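Local coordinates for C-type diheme-containing protein (Kuenenia stuttgartiensis, PDB 6H5L) that carries two c-type haems and probably transfers electrons as the cytochrome partner of the HAO-like subunit in a reductase complex of an anammox bacterium, at the interface of chains A and B. Coordinates in Å, arbitrary orientation; residue numbers count along the deposited sequence, not the author numbering. Chains: chain A/B, Conserved hypothetical cytochrome protein.

The interface of chains A and B. Residues chain A 117-118, 120; chain B 71, 178.
B:Tyr71, the last residue of helix 62-71, lays one long edge of its ring against the extended segment of chain A that runs from A:Pro117 to A:Pro120. From CB, with CG anti to the backbone N (chi1 -173°), the ring is carried towards chain A. Beyond CG, the ring carbon CD1 comes to 3.3 Å from the backbone carbonyl oxygen O of A:Pro117, which lies in the ring plane, so the ring meets the oxygen with its edge rather than its face, and any weak C-H attraction there can only be inferred. The next atom along this edge, CE1, is still 3.8 Å from O of A:Pro117 and also approaches the carbonyl O of A:Leu118, at 4.0 Å. At the tip, the phenol OH makes a van der Waals contact of 3.8 Å with CD of A:Pro120, whose ring crosses the tyrosine at a slant. B:Asn178 extends the patch past this tip, its amide ND2 standing 4.2 Å from CG of A:Pro120. Replacing B:Tyr71 with an alanine would probably open a gap beside the A:Pro117 carbonyl and deprive A:Pro120 of its phenol neighbour. The small patch, hiding 107 Å² in all and repeated by the two-fold symmetry, packs the 117-120 loop segment of chain A against chain B and may help pair the two dihaem cytochromes within the larger complex.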
# COMPACT_ATOMS: atom_id res chain seq x y z
N PRO A 117 -31.02 5.46 34.44
CA PRO A 117 -29.81 4.89 33.83
C PRO A 117 -28.58 5.73 34.17
O PRO A 117 -28.57 6.95 34.00
CB PRO A 117 -30.12 4.91 32.33
CG PRO A 117 -31.22 5.92 32.17
CD PRO A 117 -32.02 5.83 33.43
N LEU A 118 -27.54 5.06 34.67
CA LEU A 118 -26.31 5.74 35.06
C LEU A 118 -25.55 6.23 33.83
O LEU A 118 -25.65 5.66 32.74
CB LEU A 118 -25.42 4.81 35.89
CG LEU A 118 -25.50 4.91 37.41
CD1 LEU A 118 -26.94 5.10 37.86
CD2 LEU A 118 -24.91 3.66 38.06
N PRO A 120 -22.74 6.53 31.32
CA PRO A 120 -21.59 5.71 30.94
C PRO A 120 -20.30 6.52 30.90
O PRO A 120 -20.26 7.63 30.36
CB PRO A 120 -21.96 5.19 29.54
CG PRO A 120 -22.94 6.20 29.02
CD PRO A 120 -23.71 6.68 30.22
N TYR B 71 -27.73 12.49 36.17
CA TYR B 71 -27.07 12.03 34.96
C TYR B 71 -26.04 13.02 34.45
O TYR B 71 -25.05 12.62 33.84
CB TYR B 71 -28.12 11.75 33.88
CG TYR B 71 -27.58 11.12 32.62
CD1 TYR B 71 -27.49 9.74 32.49
CD2 TYR B 71 -27.19 11.90 31.54
CE1 TYR B 71 -27.02 9.16 31.34
CE2 TYR B 71 -26.71 11.33 30.38
CZ TYR B 71 -26.63 9.95 30.28
OH TYR B 71 -26.15 9.36 29.14
N ASN B 178 -28.35 9.40 25.57
CA ASN B 178 -28.11 8.75 24.29
C ASN B 178 -29.04 7.57 24.03
O ASN B 178 -28.78 6.78 23.12
CB ASN B 178 -26.65 8.30 24.18
CG ASN B 178 -26.24 7.36 25.31
OD1 ASN B 178 -27.07 6.87 26.06
ND2 ASN B 178 -24.94 7.11 25.41